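Local coordinates for flagellar hook protein FlgE (Caulobacter crescentus CB15, PDB 5AY6) that builds the flagellar hook, the curved tube that works as a universal joint and probably passes torque from the motor to the filament, at residues Ser153-Asp158 / Gly162-Phe167; Thr36-Ser41 / His46-Val51; Val83-Asp86 / Glu91-Ser94. All coordinates share one frame; numbering follows the deposited sequence.

Interaction 1. Residues Ser153-Asp158 / Gly162-Phe167; sequences SDYAKD and GVKPDF
The carboxylate of Asp154, whose CB rests 4.1 Å from Gly162 CA, is gripped from outside the contact: OD2 takes the backbone N-H of Ser151, and OD1 bonds Asn212 ND2. Gly162 comes very near because it has no side chain. A CB on it would fall about 3.0 Å from Tyr155 N, too close for an unbonded pair. Its positive phi of 62° also suits a glycine. Beyond it the backbone runs under the Tyr155 ring. Lys164 CA sits 3.6 Å from the centroid of the Tyr155 ring, only 6° off the normal, in a CH-pi contact. The Lys164 side chain then runs alongside the tyrosine in the same direction. Lys164 CB and CG lie near Tyr155 CZ, and the bend at chi4 brings Lys164 NZ to 3.1 Å from Tyr155 OH. Tyr155 places CG opposite its own N (chi1 171°), which carries the ring out over Lys164. Pro165 CD adds an apolar touch, 3.8 Å from Tyr155 CD2. Val163 turns the other way, onto Leu188 and Trp150. The helix ends at Lys157; Asp158 OD1 bonds Ser160 OG in the turn beyond. This is plain surface packing: one aromatic ring of the short helix 152-157 lies on the loop that leads into strand 167-174, the first strand of a five-stranded antiparallel sheet.

Interaction 2. Residues Thr36-Ser41 / His46-Val51; sequences TNVVDS and HNYDVV
At the edge of the His46 ring stand Val38 O and Asp40, both reached within the ring plane, while the Tyr48 hydroxyl oxygen lies over the centre of one face, 3.2 Å above it. The Tyr48 ring in turn has His46 CB over one face, near the rim, and Val38 at its edge, with Val38 CB 3.9 Å from Tyr48 CD2. The shortest polar link is His46 NE2 to Asp40 OD2, 2.6 Å long and nearly straight at 174°. The donor meets the carboxylate from above its plane, and the two flat groups are turned 58° apart. His46 holds CG anti to its carbonyl carbon (chi1 -45°), which helps carry the ring back to Asp40. Asp40 OD1 takes the backbone N-H groups of Ala42 and Asn44, which fixes the carboxylate's rotation. His46 ND1 is bonded to Glu73 OE2. With a carboxylate at each nitrogen, the ring is probably biased towards the charged form. A leucine in place of His46 would probably leave Asp40 OD2 and Glu73 without their shared mate and take away the flat ring under Tyr48 OH. Along the backbone, Val38 N gives a 2.8 Å bond to His46 O, and His46 N gives one of the same length to Val38 O. Asn37 N turns instead to Asn47, bonding OD1 at 3.0 Å. A water weakly bridges that OD1 and Asn37 ND2. Asn37 has left-handed backbone angles, and both it and Val38 face His46. This is a G1 beta bulge, here close to the turn of the antiparallel hairpin formed by strands 24-39 and 45-53.

Interaction 3. Residues Val83-Asp86 / Glu91-Ser94; sequences VAYD and ELVS
Leu92 and Tyr85 slant across one another on the same face of the hairpin. Leu92 CD1 lies over the face of the Tyr85 ring, 4.1 Å from its centroid, in a CH-pi contact. Its CG is anti to the backbone N (chi1 -176°), which carries the branch back towards the ring and brings Leu92 CD1 to 4.0 Å from Val83 CB. Tyr85 OH is tied to the backbone O of Ile128, so the ring is held at its far end too. On the other face Ala84 CB meets Ser94 OG at 3.5 Å. Val93 CG2 lies beside Asp86 CB, 3.8 Å away. The backbone holds these positions. Asp86 N bonds Glu91 O at 2.8 Å, and Ala84 N bonds Ser94 O at 2.9 Å. Ala84 O receives Val93 N at 2.8 Å and, weakly, Ser94 N. Val93 and Ser94 thus both face Ala84 in a classic beta bulge. The carboxylates of Asp86 and Glu91 do not pair with each other; both turn to Thr89 in the connecting turn. The chemistry is therefore divided: apolar and aromatic groups pack on the face of Tyr85 and Leu92, main-chain bonds set the register, and the acidic groups hold the turn.

In the fold
From the N terminus, interaction 2 comes first and closes the short connection 42-45. Interaction 3 follows, closing the turn 87-90, and interaction 1 closes the short loop 159-161. The three lie in series; none nests in or crosses another. Interactions 2 and 3 belong to one five-stranded antiparallel sheet, in the third domain of FlgE. They join its two outermost strands, 24-39 and 92-99, to their neighbours. The nearest atoms of interactions 2 and 3 are about 8 Å apart. Interaction 1 stands away, its centre about 34 Å from that of interaction 2. It ties helix 152-157 to the approach to a second five-stranded sheet, which belongs to the FlaE D2 part of the protein.

Interaction 1. Residues Ser153-Asp158 / Gly162-Phe167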
loop_
_atom_site.group_PDB
_atom_site.type_symbol
_atom_site.label_atom_id
_atom_site.label_comp_id
_atom_site.label_asym_id
_atom_site.label_seq_id
_atom_site.Cartn_x
_atom_site.Cartn_y
_atom_site.Cartn_z
ATOM N N SER A 153 -4.138 -9.289 2.976
ATOM C CA SER A 153 -4.449 -10.258 4.019
ATOM C C SER A 153 -5.963 -10.415 4.155
ATOM O O SER A 153 -6.461 -11.509 4.426
ATOM C CB SER A 153 -3.821 -9.847 5.353
ATOM O OG SER A 153 -2.402 -9.876 5.268
ATOM N N ASP A 154 -6.702 -9.325 3.955
ATOM C CA ASP A 154 -8.167 -9.398 3.961
ATOM C C ASP A 154 -8.636 -10.302 2.828
ATOM O O ASP A 154 -9.574 -11.085 2.981
ATOM C CB ASP A 154 -8.794 -8.009 3.811
ATOM C CG ASP A 154 -8.609 -7.145 5.040
ATOM O OD1 ASP A 154 -8.614 -7.688 6.165
ATOM O OD2 ASP A 154 -8.463 -5.911 4.877
ATOM N N TYR A 155 -7.961 -10.186 1.691
ATOM C CA TYR A 155 -8.293 -10.967 0.507
ATOM C C TYR A 155 -8.035 -12.457 0.723
ATOM O O TYR A 155 -8.840 -13.299 0.321
ATOM C CB TYR A 155 -7.498 -10.453 -0.694
ATOM C CG TYR A 155 -7.602 -11.325 -1.918
ATOM C CD1 TYR A 155 -8.714 -11.257 -2.750
ATOM C CD2 TYR A 155 -6.588 -12.217 -2.249
ATOM C CE1 TYR A 155 -8.815 -12.056 -3.870
ATOM C CE2 TYR A 155 -6.680 -13.018 -3.369
ATOM C CZ TYR A 155 -7.799 -12.932 -4.174
ATOM O OH TYR A 155 -7.903 -13.725 -5.292
ATOM N N ALA A 156 -6.915 -12.777 1.364
ATOM C CA ALA A 156 -6.579 -14.162 1.658
ATOM C C ALA A 156 -7.635 -14.804 2.553
ATOM O O ALA A 156 -7.944 -15.988 2.422
ATOM C CB ALA A 156 -5.201 -14.249 2.314
ATOM N N LYS A 157 -8.194 -14.020 3.465
ATOM C CA LYS A 157 -9.237 -14.531 4.343
ATOM C C LYS A 157 -10.573 -14.666 3.612
ATOM O O LYS A 157 -11.262 -15.674 3.753
ATOM C CB LYS A 157 -9.397 -13.629 5.564
ATOM C CG LYS A 157 -10.644 -13.934 6.355
ATOM C CD LYS A 157 -10.537 -13.499 7.793
ATOM C CE LYS A 157 -11.748 -13.994 8.562
ATOM N NZ LYS A 157 -11.937 -15.459 8.363
ATOM N N ASP A 158 -10.929 -13.646 2.836
ATOM C CA ASP A 158 -12.159 -13.646 2.043
ATOM C C ASP A 158 -11.870 -13.046 0.673
ATOM O O ASP A 158 -11.606 -11.850 0.563
ATOM C CB ASP A 158 -13.263 -12.859 2.762
ATOM C CG ASP A 158 -14.626 -12.978 2.083
ATOM O OD1 ASP A 158 -14.691 -13.232 0.860
ATOM O OD2 ASP A 158 -15.645 -12.802 2.785
ATOM N N GLY A 162 -10.929 -6.955 0.257
ATOM C CA GLY A 162 -9.564 -6.502 0.069
ATOM C C GLY A 162 -9.101 -6.500 -1.375
ATOM O O GLY A 162 -9.882 -6.248 -2.293
ATOM N N VAL A 163 -7.814 -6.768 -1.569
ATOM C CA VAL A 163 -7.199 -6.687 -2.891
ATOM C C VAL A 163 -6.343 -7.911 -3.181
ATOM O O VAL A 163 -5.505 -8.297 -2.368
ATOM C CB VAL A 163 -6.322 -5.419 -3.027
ATOM C CG1 VAL A 163 -5.695 -5.339 -4.418
ATOM C CG2 VAL A 163 -7.135 -4.165 -2.738
ATOM N N LYS A 164 -6.554 -8.516 -4.348
ATOM C CA LYS A 164 -5.737 -9.630 -4.817
ATOM C C LYS A 164 -4.335 -9.152 -5.182
ATOM O O LYS A 164 -4.187 -8.211 -5.959
ATOM C CB LYS A 164 -6.401 -10.292 -6.027
ATOM C CG LYS A 164 -5.610 -11.424 -6.660
ATOM C CD LYS A 164 -6.241 -11.843 -7.988
ATOM C CE LYS A 164 -5.627 -13.128 -8.516
ATOM N NZ LYS A 164 -6.032 -14.292 -7.679
ATOM N N PRO A 165 -3.296 -9.804 -4.632
ATOM C CA PRO A 165 -1.910 -9.381 -4.877
ATOM C C PRO A 165 -1.504 -9.497 -6.348
ATOM O O PRO A 165 -2.114 -10.277 -7.085
ATOM C CB PRO A 165 -1.083 -10.352 -4.018
ATOM C CG PRO A 165 -2.048 -10.939 -3.044
ATOM C CD PRO A 165 -3.361 -10.988 -3.762
ATOM N N ASP A 166 -0.502 -8.722 -6.761
ATOM C CA ASP A 166 0.111 -8.873 -8.085
ATOM C C ASP A 166 1.079 -10.044 -8.093
ATOM O O ASP A 166 1.293 -10.684 -9.123
ATOM C CB ASP A 166 0.854 -7.605 -8.500
ATOM C CG ASP A 166 -0.076 -6.484 -8.879
ATOM O OD1 ASP A 166 -1.180 -6.777 -9.390
ATOM O OD2 ASP A 166 0.296 -5.312 -8.664
ATOM N N PHE A 167 1.685 -10.308 -6.942
ATOM C CA PHE A 167 2.613 -11.421 -6.834
ATOM C C PHE A 167 2.796 -11.839 -5.387
ATOM O O PHE A 167 2.686 -11.022 -4.474
ATOM C CB PHE A 167 3.965 -11.064 -7.453
ATOM C CG PHE A 167 4.825 -12.263 -7.751
ATOM C CD1 PHE A 167 4.387 -13.245 -8.631
ATOM C CD2 PHE A 167 6.065 -12.410 -7.154
ATOM C CE1 PHE A 167 5.175 -14.350 -8.910
ATOM C CE2 PHE A 167 6.860 -13.514 -7.432
ATOM C CZ PHE A 167 6.412 -14.484 -8.306
#

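Interaction 2. Residues Thr36-Ser41 / His46-Val51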
loop_
_atom_site.group_PDB
_atom_site.type_symbol
_atom_site.label_atom_id
_atom_site.label_comp_id
_atom_site.label_asym_id
_atom_site.label_seq_id
_atom_site.Cartn_x
_atom_site.Cartn_y
_atom_site.Cartn_z
ATOM N N THR A 36 -15.383 15.882 -18.472
ATOM C CA THR A 36 -15.434 16.517 -19.786
ATOM C C THR A 36 -15.771 18.000 -19.690
ATOM O O THR A 36 -16.535 18.420 -18.817
ATOM C CB THR A 36 -16.472 15.837 -20.702
ATOM O OG1 THR A 36 -17.738 15.777 -20.033
ATOM C CG2 THR A 36 -16.028 14.427 -21.068
ATOM N N ASN A 37 -15.195 18.782 -20.602
ATOM C CA ASN A 37 -15.444 20.220 -20.698
ATOM C C ASN A 37 -15.216 20.966 -19.387
ATOM O O ASN A 37 -16.055 21.750 -18.944
ATOM C CB ASN A 37 -16.867 20.482 -21.196
ATOM C CG ASN A 37 -17.152 19.799 -22.519
ATOM O OD1 ASN A 37 -18.201 19.178 -22.694
ATOM N ND2 ASN A 37 -16.213 19.902 -23.456
ATOM N N VAL A 38 -14.071 20.711 -18.768
ATOM C CA VAL A 38 -13.664 21.455 -17.587
ATOM C C VAL A 38 -13.036 22.773 -18.020
ATOM O O VAL A 38 -11.977 22.785 -18.650
ATOM C CB VAL A 38 -12.664 20.656 -16.731
ATOM C CG1 VAL A 38 -12.181 21.491 -15.556
ATOM C CG2 VAL A 38 -13.293 19.354 -16.257
ATOM N N VAL A 39 -13.695 23.880 -17.689
ATOM C CA VAL A 39 -13.210 25.206 -18.061
ATOM C C VAL A 39 -12.232 25.745 -17.022
ATOM O O VAL A 39 -12.539 25.758 -15.827
ATOM C CB VAL A 39 -14.376 26.197 -18.225
ATOM C CG1 VAL A 39 -13.855 27.585 -18.576
ATOM C CG2 VAL A 39 -15.340 25.699 -19.289
ATOM N N ASP A 40 -11.054 26.176 -17.470
ATOM C CA ASP A 40 -10.065 26.731 -16.551
ATOM C C ASP A 40 -10.248 28.236 -16.410
ATOM O O ASP A 40 -11.083 28.833 -17.090
ATOM C CB ASP A 40 -8.628 26.394 -16.992
ATOM C CG ASP A 40 -8.261 26.954 -18.369
ATOM O OD1 ASP A 40 -8.751 28.033 -18.761
ATOM O OD2 ASP A 40 -7.445 26.307 -19.061
ATOM N N SER A 41 -9.452 28.848 -15.539
ATOM C CA SER A 41 -9.598 30.266 -15.235
ATOM C C SER A 41 -9.261 31.162 -16.431
ATOM O O SER A 41 -9.526 32.363 -16.402
ATOM C CB SER A 41 -8.728 30.640 -14.031
ATOM O OG SER A 41 -7.371 30.275 -14.236
ATOM N N HIS A 46 -11.118 21.666 -21.089
ATOM C CA HIS A 46 -10.307 20.456 -21.155
ATOM C C HIS A 46 -11.134 19.201 -20.903
ATOM O O HIS A 46 -12.212 19.259 -20.315
ATOM C CB HIS A 46 -9.170 20.497 -20.129
ATOM C CG HIS A 46 -8.429 21.797 -20.075
ATOM N ND1 HIS A 46 -7.186 21.963 -20.628
ATOM C CD2 HIS A 46 -8.759 22.986 -19.507
ATOM C CE1 HIS A 46 -6.771 23.207 -20.417
ATOM N NE2 HIS A 46 -7.710 23.841 -19.742
ATOM N N ASN A 47 -10.608 18.067 -21.351
ATOM C CA ASN A 47 -11.059 16.770 -20.873
ATOM C C ASN A 47 -9.948 16.177 -20.017
ATOM O O ASN A 47 -8.791 16.120 -20.442
ATOM C CB ASN A 47 -11.408 15.834 -22.029
ATOM C CG ASN A 47 -12.553 16.351 -22.879
ATOM O OD1 ASN A 47 -13.408 17.099 -22.408
ATOM N ND2 ASN A 47 -12.570 15.953 -24.144
ATOM N N TYR A 48 -10.294 15.753 -18.810
ATOM C CA TYR A 48 -9.294 15.260 -17.869
ATOM C C TYR A 48 -9.567 13.833 -17.423
ATOM O O TYR A 48 -10.719 13.419 -17.301
ATOM C CB TYR A 48 -9.230 16.155 -16.626
ATOM C CG TYR A 48 -8.583 17.504 -16.825
ATOM C CD1 TYR A 48 -7.254 17.610 -17.214
ATOM C CD2 TYR A 48 -9.291 18.675 -16.584
ATOM C CE1 TYR A 48 -6.655 18.841 -17.381
ATOM C CE2 TYR A 48 -8.700 19.910 -16.747
ATOM C CZ TYR A 48 -7.383 19.987 -17.146
ATOM O OH TYR A 48 -6.791 21.216 -17.311
ATOM N N ASP A 49 -8.499 13.090 -17.168
ATOM C CA ASP A 49 -8.607 11.842 -16.429
ATOM C C ASP A 49 -8.245 12.125 -14.981
ATOM O O ASP A 49 -7.300 12.868 -14.703
ATOM C CB ASP A 49 -7.699 10.759 -17.015
ATOM C CG ASP A 49 -8.300 10.092 -18.240
ATOM O OD1 ASP A 49 -9.544 10.045 -18.342
ATOM O OD2 ASP A 49 -7.526 9.611 -19.095
ATOM N N VAL A 50 -9.011 11.558 -14.059
ATOM C CA VAL A 50 -8.721 11.722 -12.644
ATOM C C VAL A 50 -8.382 10.367 -12.044
ATOM O O VAL A 50 -9.177 9.431 -12.106
ATOM C CB VAL A 50 -9.901 12.354 -11.889
ATOM C CG1 VAL A 50 -9.513 12.635 -10.436
ATOM C CG2 VAL A 50 -10.345 13.632 -12.581
ATOM N N VAL A 51 -7.191 10.262 -11.471
ATOM C CA VAL A 51 -6.738 8.999 -10.914
ATOM C C VAL A 51 -6.446 9.144 -9.427
ATOM O O VAL A 51 -5.520 9.859 -9.038
ATOM C CB VAL A 51 -5.469 8.483 -11.632
ATOM C CG1 VAL A 51 -5.067 7.113 -11.094
ATOM C CG2 VAL A 51 -5.687 8.427 -13.142
HETATM O O HOH W 1 -12.847 19.722 -23.588
#

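Interaction 3. Residues Val83-Asp86 / Glu91-Ser94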
loop_
_atom_site.group_PDB
_atom_site.type_symbol
_atom_site.label_atom_id
_atom_site.label_comp_id
_atom_site.label_asym_id
_atom_site.label_seq_id
_atom_site.Cartn_x
_atom_site.Cartn_y
_atom_site.Cartn_z
ATOM N N VAL A 83 -4.846 14.410 -1.286
ATOM C CA VAL A 83 -6.051 14.953 -0.669
ATOM C C VAL A 83 -6.330 14.224 0.637
ATOM O O VAL A 83 -5.942 13.070 0.815
ATOM C CB VAL A 83 -7.283 14.843 -1.590
ATOM C CG1 VAL A 83 -7.143 15.781 -2.768
ATOM C CG2 VAL A 83 -7.478 13.408 -2.064
ATOM N N ALA A 84 -6.986 14.917 1.558
ATOM C CA ALA A 84 -7.340 14.330 2.838
ATOM C C ALA A 84 -8.797 14.639 3.126
ATOM O O ALA A 84 -9.195 15.802 3.135
ATOM C CB ALA A 84 -6.442 14.863 3.947
ATOM N N TYR A 85 -9.594 13.595 3.339
ATOM C CA TYR A 85 -10.999 13.771 3.672
ATOM C C TYR A 85 -11.248 13.417 5.134
ATOM O O TYR A 85 -10.640 12.490 5.667
ATOM C CB TYR A 85 -11.885 12.907 2.776
ATOM C CG TYR A 85 -11.766 13.200 1.298
ATOM C CD1 TYR A 85 -10.908 12.467 0.496
ATOM C CD2 TYR A 85 -12.527 14.198 0.705
ATOM C CE1 TYR A 85 -10.805 12.723 -0.856
ATOM C CE2 TYR A 85 -12.432 14.462 -0.643
ATOM C CZ TYR A 85 -11.567 13.723 -1.419
ATOM O OH TYR A 85 -11.465 13.981 -2.765
ATOM N N ASP A 86 -12.145 14.161 5.776
ATOM C CA ASP A 86 -12.527 13.882 7.157
ATOM C C ASP A 86 -13.111 12.476 7.236
ATOM O O ASP A 86 -13.996 12.126 6.459
ATOM C CB ASP A 86 -13.534 14.918 7.656
ATOM C CG ASP A 86 -13.787 14.820 9.146
ATOM O OD1 ASP A 86 -13.261 15.671 9.895
ATOM O OD2 ASP A 86 -14.511 13.896 9.570
ATOM N N GLU A 91 -15.918 15.260 4.310
ATOM C CA GLU A 91 -15.587 16.533 3.674
ATOM C C GLU A 91 -14.104 16.618 3.348
ATOM O O GLU A 91 -13.276 16.054 4.063
ATOM C CB GLU A 91 -15.951 17.711 4.577
ATOM C CG GLU A 91 -17.371 17.732 5.085
ATOM C CD GLU A 91 -17.551 18.751 6.193
ATOM O OE1 GLU A 91 -17.132 18.466 7.338
ATOM O OE2 GLU A 91 -18.097 19.841 5.918
ATOM N N LEU A 92 -13.768 17.344 2.284
ATOM C CA LEU A 92 -12.370 17.638 1.991
ATOM C C LEU A 92 -11.790 18.508 3.099
ATOM O O LEU A 92 -12.395 19.505 3.497
ATOM C CB LEU A 92 -12.221 18.335 0.636
ATOM C CG LEU A 92 -10.770 18.589 0.218
ATOM C CD1 LEU A 92 -10.064 17.276 -0.085
ATOM C CD2 LEU A 92 -10.685 19.531 -0.973
ATOM N N VAL A 93 -10.623 18.125 3.604
ATOM C CA VAL A 93 -9.990 18.844 4.706
ATOM C C VAL A 93 -8.728 19.564 4.237
ATOM O O VAL A 93 -8.429 20.670 4.687
ATOM C CB VAL A 93 -9.653 17.886 5.875
ATOM C CG1 VAL A 93 -8.713 18.539 6.874
ATOM C CG2 VAL A 93 -10.931 17.442 6.568
ATOM N N SER A 94 -7.996 18.942 3.318
ATOM C CA SER A 94 -6.794 19.566 2.772
ATOM C C SER A 94 -6.421 18.973 1.418
ATOM O O SER A 94 -6.700 17.803 1.138
ATOM C CB SER A 94 -5.622 19.421 3.736
ATOM O OG SER A 94 -5.080 18.115 3.675
#